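Local structure of ribosome-inactivating protein 3 (Zea mays, 2PQI) at residues E10-P15 and M124-M129; Q111-N116 and D148-L153; Y54-T59 and S63-I68. The protein is a maize member of the plant family of ribosome-inactivating proteins, and is also known as B-32 protein. All coordinates share one frame; numbering follows the deposited sequence.

Interaction 1. Residues E10-P15 and M124-M129; sequences EDANYP and MGRAEM
Arg126 lays its guanidinium group against the turn of residues 11 to 14, and it is the one residue of 124-129 that meets the other segment. CG stands anti to the backbone N (chi1 -165°), which carries the side chain out from the start of helix 126-137, and a bend at chi3 then turns the flat head. Ala12 CA sits over the centre of one guanidinium face, 3.8 Å from CZ. At the edge, NH1 donates to Tyr14 O at 3.0 Å, with the carbonyl oxygen nearly in the guanidinium plane; the NH1 donor itself comes from above the Tyr14 carbonyl plane, 50° out of it. The other two nitrogens are held outside this pair, NE by Asn178 OD1 and NH2 by Val9 O, which should fix the rotation of the group. The turn has internal bonds of its own: Tyr14 N binds Asp11 O at 3.0 Å, and Asn13 N binds Asp11 OD1 at 2.9 Å. The case illustrates how an arginine can clasp a main-chain loop through a single carbonyl, that of Tyr14: a type I beta turn with an overlapping Asx turn, docked on the first turn of a helix whose N-cap is Gly125.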
loop_
_atom_site.group_PDB
_atom_site.type_symbol
_atom_site.label_atom_id
_atom_site.label_comp_id
_atom_site.label_asym_id
_atom_site.label_seq_id
_atom_site.Cartn_x
_atom_site.Cartn_y
_atom_site.Cartn_z
ATOM N N GLU A 10 6.242 -16.944 -4.391
ATOM C CA GLU A 10 6.436 -17.850 -5.513
ATOM C C GLU A 10 5.377 -18.956 -5.648
ATOM O O GLU A 10 5.080 -19.406 -6.759
ATOM C CB GLU A 10 7.846 -18.452 -5.444
ATOM C CG GLU A 10 8.947 -17.384 -5.354
ATOM C CD GLU A 10 10.326 -17.877 -5.757
ATOM O OE1 GLU A 10 10.435 -18.502 -6.836
ATOM O OE2 GLU A 10 11.305 -17.619 -5.015
ATOM N N ASP A 11 4.792 -19.366 -4.525
ATOM C CA ASP A 11 3.786 -20.426 -4.494
ATOM C C ASP A 11 2.459 -20.065 -5.153
ATOM O O ASP A 11 1.576 -19.497 -4.509
ATOM C CB ASP A 11 3.511 -20.822 -3.051
ATOM C CG ASP A 11 2.841 -22.169 -2.937
ATOM O OD1 ASP A 11 2.053 -22.515 -3.847
ATOM O OD2 ASP A 11 3.094 -22.873 -1.932
ATOM N N ALA A 12 2.304 -20.433 -6.422
ATOM C CA ALA A 12 1.086 -20.149 -7.184
ATOM C C ALA A 12 -0.203 -20.710 -6.584
ATOM O O ALA A 12 -1.303 -20.406 -7.062
ATOM C CB ALA A 12 1.245 -20.659 -8.611
ATOM N N ASN A 13 -0.079 -21.532 -5.546
ATOM C CA ASN A 13 -1.258 -22.106 -4.912
ATOM C C ASN A 13 -1.914 -21.094 -3.974
ATOM O O ASN A 13 -3.098 -21.208 -3.654
ATOM C CB ASN A 13 -0.886 -23.371 -4.128
ATOM C CG ASN A 13 -0.312 -24.466 -5.020
ATOM O OD1 ASN A 13 -0.800 -24.704 -6.127
ATOM N ND2 ASN A 13 0.719 -25.140 -4.535
ATOM N N TYR A 14 -1.145 -20.099 -3.541
ATOM C CA TYR A 14 -1.656 -19.077 -2.625
ATOM C C TYR A 14 -1.975 -17.792 -3.406
ATOM O O TYR A 14 -1.099 -16.993 -3.687
ATOM C CB TYR A 14 -0.609 -18.833 -1.530
ATOM C CG TYR A 14 -1.124 -18.149 -0.282
ATOM C CD1 TYR A 14 -1.627 -16.844 -0.332
ATOM C CD2 TYR A 14 -1.063 -18.786 0.962
ATOM C CE1 TYR A 14 -2.049 -16.188 0.824
ATOM C CE2 TYR A 14 -1.483 -18.139 2.127
ATOM C CZ TYR A 14 -1.973 -16.838 2.051
ATOM O OH TYR A 14 -2.372 -16.181 3.196
ATOM N N PRO A 15 -3.250 -17.576 -3.743
ATOM C CA PRO A 15 -3.619 -16.380 -4.497
ATOM C C PRO A 15 -3.445 -15.056 -3.761
ATOM O O PRO A 15 -3.489 -14.995 -2.529
ATOM C CB PRO A 15 -5.078 -16.635 -4.883
ATOM C CG PRO A 15 -5.558 -17.769 -3.975
ATOM C CD PRO A 15 -4.423 -18.145 -3.058
ATOM N N MET A 124 3.218 -4.948 -12.302
ATOM C CA MET A 124 3.070 -5.752 -11.100
ATOM C C MET A 124 2.814 -7.217 -11.379
ATOM O O MET A 124 2.814 -7.647 -12.534
ATOM C CB MET A 124 1.936 -5.192 -10.254
ATOM C CG MET A 124 2.091 -3.707 -9.970
ATOM S SD MET A 124 0.753 -3.103 -8.978
ATOM C CE MET A 124 -0.426 -2.506 -10.232
ATOM N N GLY A 125 2.589 -7.971 -10.303
ATOM C CA GLY A 125 2.342 -9.392 -10.423
ATOM C C GLY A 125 3.289 -10.275 -9.618
ATOM O O GLY A 125 4.330 -9.834 -9.108
ATOM N N ARG A 126 2.908 -11.542 -9.506
ATOM C CA ARG A 126 3.671 -12.538 -8.778
ATOM C C ARG A 126 5.174 -12.526 -9.092
ATOM O O ARG A 126 6.006 -12.622 -8.184
ATOM C CB ARG A 126 3.078 -13.916 -9.072
ATOM C CG ARG A 126 3.520 -15.010 -8.133
ATOM C CD ARG A 126 2.817 -16.313 -8.461
ATOM N NE ARG A 126 1.403 -16.358 -8.074
ATOM C CZ ARG A 126 0.959 -16.371 -6.816
ATOM N NH1 ARG A 126 -0.349 -16.426 -6.560
ATOM N NH2 ARG A 126 1.822 -16.304 -5.809
ATOM N N ALA A 127 5.527 -12.413 -10.368
ATOM C CA ALA A 127 6.938 -12.400 -10.766
ATOM C C ALA A 127 7.602 -11.123 -10.273
ATOM O O ALA A 127 8.671 -11.161 -9.672
ATOM C CB ALA A 127 7.063 -12.513 -12.294
ATOM N N GLU A 128 6.958 -9.993 -10.539
ATOM C CA GLU A 128 7.457 -8.704 -10.094
ATOM C C GLU A 128 7.657 -8.727 -8.569
ATOM O O GLU A 128 8.706 -8.314 -8.054
ATOM C CB GLU A 128 6.461 -7.616 -10.452
ATOM C CG GLU A 128 6.285 -7.378 -11.946
ATOM C CD GLU A 128 7.599 -7.128 -12.677
ATOM O OE1 GLU A 128 8.519 -6.493 -12.100
ATOM O OE2 GLU A 128 7.698 -7.560 -13.843
ATOM N N MET A 129 6.647 -9.221 -7.855
ATOM C CA MET A 129 6.713 -9.311 -6.402
ATOM C C MET A 129 7.879 -10.182 -5.963
ATOM O O MET A 129 8.587 -9.844 -5.010
ATOM C CB MET A 129 5.405 -9.874 -5.829
ATOM C CG MET A 129 5.367 -9.879 -4.286
ATOM S SD MET A 129 3.744 -10.219 -3.608
ATOM C CE MET A 129 2.988 -8.601 -3.647
#

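Interaction 2. Residues Q111-N116 and D148-L153; sequences QDLIGN and DTKSKL
Lys150 and Leu113 bring together the weakly bonded helix 111-114 and the start of the long helix 149-165, with their CA atoms 5.2 Å apart. The polar part of the contact rests on one bond, and a weak one: Lys150 NZ donates to Asp112 O at 3.3 Å. The lysine chain, extended beyond CG, runs alongside the end of helix 110-114, so that its methylene groups also pass close to main-chain oxygens, CB lying 3.8 Å from Leu113 O and CD 3.5 Å from Asp112 O. The Asp112 carboxylate takes a different course; its OD1 stays 7.0 Å from Lys150 NZ, while OD2 accepts from Arg109 N, so the aspartate meets the lysine through its main chain and not as an ion pair.

The apolar part is made by one branch of Leu113: CD2 packs 4.3 Å from Leu153 CB, passing the Lys150 backbone on the first turn of helix 149-165, 3.9 Å from Lys150 O. Phe88, Phe106 and Val154 also touch the Leu113 side chain, and Phe106 meets Lys150 as well.

Backbone bonds shape the two partners. Gly115 N closes on Gln111 O at 2.8 Å, after which the chain leaves the helix at Gly115 with positive phi; on the other side Lys152 N and Leu153 N bond back to Asp148 O and Thr149 O.

Taken together, the chemistry implies a loose, mixed contact: one leucine branch and the lysine methylenes lie against main chain, and the ammonium group adds one weak N-H...O bond, probably with a modest electrostatic attraction to the carbonyl.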
loop_
_atom_site.group_PDB
_atom_site.type_symbol
_atom_site.label_atom_id
_atom_site.label_comp_id
_atom_site.label_asym_id
_atom_site.label_seq_id
_atom_site.Cartn_x
_atom_site.Cartn_y
_atom_site.Cartn_z
ATOM N N GLN A 111 5.775 10.743 -5.612
ATOM C CA GLN A 111 6.812 11.715 -5.967
ATOM C C GLN A 111 8.216 11.093 -5.978
ATOM O O GLN A 111 8.854 10.977 -7.024
ATOM C CB GLN A 111 6.765 12.909 -5.027
ATOM N N ASP A 112 8.676 10.699 -4.795
ATOM C CA ASP A 112 10.030 10.223 -4.551
ATOM C C ASP A 112 10.390 8.898 -5.205
ATOM O O ASP A 112 11.564 8.612 -5.432
ATOM C CB ASP A 112 10.262 10.099 -3.037
ATOM C CG ASP A 112 9.611 11.231 -2.244
ATOM O OD1 ASP A 112 9.875 12.407 -2.551
ATOM O OD2 ASP A 112 8.836 10.941 -1.307
ATOM N N LEU A 113 9.391 8.086 -5.517
ATOM C CA LEU A 113 9.667 6.784 -6.091
ATOM C C LEU A 113 9.681 6.731 -7.605
ATOM O O LEU A 113 10.454 5.970 -8.193
ATOM C CB LEU A 113 8.662 5.762 -5.558
ATOM C CG LEU A 113 8.694 5.516 -4.041
ATOM C CD1 LEU A 113 7.521 4.625 -3.654
ATOM C CD2 LEU A 113 10.030 4.872 -3.637
ATOM N N ILE A 114 8.851 7.546 -8.244
ATOM C CA ILE A 114 8.784 7.508 -9.692
ATOM C C ILE A 114 8.663 8.874 -10.367
ATOM O O ILE A 114 8.429 8.972 -11.575
ATOM C CB ILE A 114 7.609 6.600 -10.114
ATOM C CG1 ILE A 114 6.313 7.094 -9.462
ATOM C CG2 ILE A 114 7.909 5.148 -9.706
ATOM C CD1 ILE A 114 5.118 6.241 -9.753
ATOM N N GLY A 115 8.819 9.928 -9.584
ATOM C CA GLY A 115 8.733 11.254 -10.149
ATOM C C GLY A 115 7.332 11.609 -10.566
ATOM O O GLY A 115 6.378 11.378 -9.821
ATOM N N ASN A 116 7.199 12.169 -11.760
ATOM C CA ASN A 116 5.893 12.573 -12.262
ATOM C C ASN A 116 5.246 11.508 -13.139
ATOM O O ASN A 116 4.236 11.763 -13.787
ATOM C CB ASN A 116 6.024 13.884 -13.038
ATOM C CG ASN A 116 7.173 13.859 -14.028
ATOM O OD1 ASN A 116 7.207 13.028 -14.937
ATOM N ND2 ASN A 116 8.128 14.770 -13.852
ATOM N N ASP A 148 17.151 1.423 -8.476
ATOM C CA ASP A 148 16.225 0.388 -8.920
ATOM C C ASP A 148 15.530 -0.220 -7.711
ATOM O O ASP A 148 14.646 -1.066 -7.842
ATOM C CB ASP A 148 16.970 -0.698 -9.700
ATOM C CG ASP A 148 16.448 -0.862 -11.114
ATOM O OD1 ASP A 148 15.753 -1.866 -11.380
ATOM O OD2 ASP A 148 16.732 0.013 -11.958
ATOM N N THR A 149 15.944 0.226 -6.531
ATOM C CA THR A 149 15.315 -0.174 -5.289
ATOM C C THR A 149 14.072 0.677 -5.092
ATOM O O THR A 149 13.159 0.281 -4.377
ATOM C CB THR A 149 16.273 -0.037 -4.072
ATOM O OG1 THR A 149 15.772 0.952 -3.173
ATOM C CG2 THR A 149 17.669 0.354 -4.511
ATOM N N LYS A 150 14.033 1.837 -5.741
ATOM C CA LYS A 150 12.862 2.699 -5.665
ATOM C C LYS A 150 11.803 1.982 -6.496
ATOM O O LYS A 150 10.619 1.929 -6.144
ATOM C CB LYS A 150 13.136 4.061 -6.302
ATOM C CG LYS A 150 13.996 4.999 -5.496
ATOM C CD LYS A 150 14.110 6.343 -6.197
ATOM C CE LYS A 150 14.851 7.360 -5.326
ATOM N NZ LYS A 150 14.819 8.766 -5.863
ATOM N N SER A 151 12.260 1.422 -7.610
ATOM C CA SER A 151 11.394 0.708 -8.541
ATOM C C SER A 151 10.800 -0.557 -7.913
ATOM O O SER A 151 9.642 -0.897 -8.152
ATOM C CB SER A 151 12.185 0.363 -9.815
ATOM O OG SER A 151 12.134 -1.027 -10.090
ATOM N N LYS A 152 11.596 -1.255 -7.115
ATOM C CA LYS A 152 11.126 -2.463 -6.450
ATOM C C LYS A 152 10.167 -2.108 -5.318
ATOM O O LYS A 152 9.250 -2.865 -5.004
ATOM C CB LYS A 152 12.319 -3.253 -5.895
ATOM C CG LYS A 152 13.170 -3.909 -6.964
ATOM C CD LYS A 152 12.354 -4.985 -7.656
ATOM C CE LYS A 152 13.114 -5.680 -8.776
ATOM N NZ LYS A 152 13.110 -4.865 -10.017
ATOM N N LEU A 153 10.380 -0.940 -4.721
ATOM C CA LEU A 153 9.554 -0.479 -3.619
ATOM C C LEU A 153 8.197 0.024 -4.054
ATOM O O LEU A 153 7.203 -0.162 -3.363
ATOM C CB LEU A 153 10.296 0.607 -2.839
ATOM C CG LEU A 153 11.356 0.054 -1.880
ATOM C CD1 LEU A 153 12.281 1.162 -1.439
ATOM C CD2 LEU A 153 10.668 -0.596 -0.680
#

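Interaction 3. Residues Y54-T59 and S63-I68; sequences YTELKT and SITLAI
Leu66 N donates to Thr55 O at 2.8 Å in an almost straight bond (174° at the hydrogen), the shortest between these strands. Thr55 N returns a bond to Leu66 O, and Leu57 and Ile64 form a second two-bond pair at 3.0 Å each way. Between the two bonded pairs, a CA-H...O contact from Glu56 CA to Ile64 O, at 3.4 Å, adds to the seam.

On the face carrying Thr55, Leu57, Ile64 and Leu66, packing is close: Thr55 OG1, placed between the backbone N and the carbonyl carbon (chi1 64°), lies 3.1 Å from Leu66 CB, where the two side chains cross obliquely. Leu57 CD1 meets Leu66 CD1 diagonally at 3.8 Å, and helices 126-137 and 149-165 cover this apolar face. On the other face, Tyr54 turns CE2 to Ala67 CB at 3.8 Å and presents its ring edge to Thr65 CG2. Glu56 stretches its extended chain across Thr65, CG coming 3.8 Å from OG1, while Lys58 CB abuts Ser63 CB.

With strand 2-8 bonded along the far edge of 52-58, the arrangement is a classic antiparallel beta hairpin inside the mixed sheet of the N-terminal part of the protein.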
loop_
_atom_site.group_PDB
_atom_site.type_symbol
_atom_site.label_atom_id
_atom_site.label_comp_id
_atom_site.label_asym_id
_atom_site.label_seq_id
_atom_site.Cartn_x
_atom_site.Cartn_y
_atom_site.Cartn_z
ATOM N N TYR A 54 2.728 -5.670 10.203
ATOM C CA TYR A 54 4.024 -6.227 9.798
ATOM C C TYR A 54 3.734 -7.388 8.887
ATOM O O TYR A 54 3.390 -8.474 9.360
ATOM C CB TYR A 54 4.855 -6.709 10.983
ATOM C CG TYR A 54 5.399 -5.570 11.787
ATOM C CD1 TYR A 54 4.745 -5.142 12.946
ATOM C CD2 TYR A 54 6.510 -4.851 11.348
ATOM C CE1 TYR A 54 5.175 -4.024 13.645
ATOM C CE2 TYR A 54 6.955 -3.722 12.044
ATOM C CZ TYR A 54 6.277 -3.317 13.190
ATOM O OH TYR A 54 6.671 -2.195 13.873
ATOM N N THR A 55 3.863 -7.147 7.581
ATOM C CA THR A 55 3.569 -8.169 6.584
ATOM C C THR A 55 4.788 -8.782 5.938
ATOM O O THR A 55 5.535 -8.101 5.229
ATOM C CB THR A 55 2.700 -7.610 5.471
ATOM O OG1 THR A 55 3.430 -6.599 4.771
ATOM C CG2 THR A 55 1.444 -6.994 6.042
ATOM N N GLU A 56 4.982 -10.076 6.174
ATOM C CA GLU A 56 6.119 -10.766 5.597
ATOM C C GLU A 56 5.813 -11.384 4.235
ATOM O O GLU A 56 4.824 -12.089 4.053
ATOM C CB GLU A 56 6.643 -11.846 6.534
ATOM C CG GLU A 56 7.913 -12.470 6.013
ATOM C CD GLU A 56 8.532 -13.449 6.981
ATOM O OE1 GLU A 56 8.964 -13.019 8.076
ATOM O OE2 GLU A 56 8.586 -14.649 6.638
ATOM N N LEU A 57 6.675 -11.076 3.276
ATOM C CA LEU A 57 6.562 -11.585 1.927
ATOM C C LEU A 57 7.782 -12.488 1.760
ATOM O O LEU A 57 8.931 -12.036 1.888
ATOM C CB LEU A 57 6.602 -10.429 0.924
ATOM C CG LEU A 57 5.565 -9.310 1.110
ATOM C CD1 LEU A 57 5.867 -8.161 0.136
ATOM C CD2 LEU A 57 4.136 -9.849 0.889
ATOM N N LYS A 58 7.545 -13.771 1.514
ATOM C CA LYS A 58 8.673 -14.679 1.361
ATOM C C LYS A 58 8.627 -15.481 0.083
ATOM O O LYS A 58 7.599 -16.029 -0.286
ATOM C CB LYS A 58 8.779 -15.616 2.564
ATOM C CG LYS A 58 7.932 -16.842 2.488
ATOM C CD LYS A 58 8.429 -17.865 3.497
ATOM C CE LYS A 58 9.894 -18.204 3.259
ATOM N NZ LYS A 58 10.362 -19.240 4.204
ATOM N N THR A 59 9.757 -15.518 -0.605
ATOM C CA THR A 59 9.871 -16.249 -1.852
ATOM C C THR A 59 10.374 -17.642 -1.522
ATOM O O THR A 59 10.175 -18.126 -0.412
ATOM C CB THR A 59 10.862 -15.561 -2.796
ATOM O OG1 THR A 59 12.104 -15.347 -2.107
ATOM C CG2 THR A 59 10.300 -14.233 -3.272
ATOM N N SER A 63 13.269 -13.410 1.876
ATOM C CA SER A 63 12.052 -12.729 2.318
ATOM C C SER A 63 12.348 -11.385 2.954
ATOM O O SER A 63 13.494 -11.064 3.279
ATOM C CB SER A 63 11.285 -13.585 3.333
ATOM O OG SER A 63 12.055 -13.790 4.506
ATOM N N ILE A 64 11.299 -10.592 3.118
ATOM C CA ILE A 64 11.408 -9.288 3.756
ATOM C C ILE A 64 10.129 -9.067 4.532
ATOM O O ILE A 64 9.107 -9.717 4.266
ATOM C CB ILE A 64 11.561 -8.123 2.740
ATOM C CG1 ILE A 64 10.324 -8.014 1.857
ATOM C CG2 ILE A 64 12.793 -8.324 1.891
ATOM C CD1 ILE A 64 10.428 -6.901 0.838
ATOM N N THR A 65 10.186 -8.170 5.511
ATOM C CA THR A 65 9.001 -7.858 6.291
ATOM C C THR A 65 8.685 -6.380 6.098
ATOM O O THR A 65 9.539 -5.517 6.281
ATOM C CB THR A 65 9.194 -8.158 7.793
ATOM O OG1 THR A 65 9.395 -9.563 7.980
ATOM C CG2 THR A 65 7.960 -7.725 8.578
ATOM N N LEU A 66 7.456 -6.110 5.689
ATOM C CA LEU A 66 7.015 -4.750 5.466
ATOM C C LEU A 66 6.490 -4.168 6.770
ATOM O O LEU A 66 5.793 -4.846 7.535
ATOM C CB LEU A 66 5.899 -4.710 4.419
ATOM C CG LEU A 66 6.199 -5.246 3.018
ATOM C CD1 LEU A 66 4.956 -5.074 2.153
ATOM C CD2 LEU A 66 7.394 -4.521 2.405
ATOM N N ALA A 67 6.838 -2.909 7.020
ATOM C CA ALA A 67 6.403 -2.205 8.219
ATOM C C ALA A 67 5.404 -1.107 7.872
ATOM O O ALA A 67 5.779 0.042 7.638
ATOM C CB ALA A 67 7.601 -1.622 8.956
ATOM N N ILE A 68 4.128 -1.475 7.842
ATOM C CA ILE A 68 3.072 -0.600 7.350
ATOM C C ILE A 68 2.335 0.024 8.532
ATOM O O ILE A 68 1.924 -0.674 9.466
ATOM C CB ILE A 68 2.079 -1.416 6.458
ATOM C CG1 ILE A 68 2.822 -1.970 5.236
ATOM C CG2 ILE A 68 0.902 -0.564 5.999
ATOM C CD1 ILE A 68 2.073 -3.068 4.511
#

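Overall arrangement
From the N terminus, strand 2-8 runs along the edge of the sheet and gives way to the loop 10-15, where interaction 1 opens; that contact closes only at 124-129, after more than a hundred residues. Interaction 3 falls wholly within this span, a hairpin whose strands are joined by four residues, 59-62. Interaction 2 instead crosses interaction 1: it opens at 111-116, before 124-129, and closes beyond it at 148-153. Interactions 1 and 3 touch, through Glu10 and Thr59, whereas interaction 2 stands apart from both. Together they tie the sheet's edge loop to helix 126-137 and helix 110-114 to helix 149-165, and pair strands 52-58 and 63-69, next to the edge strand 2-8.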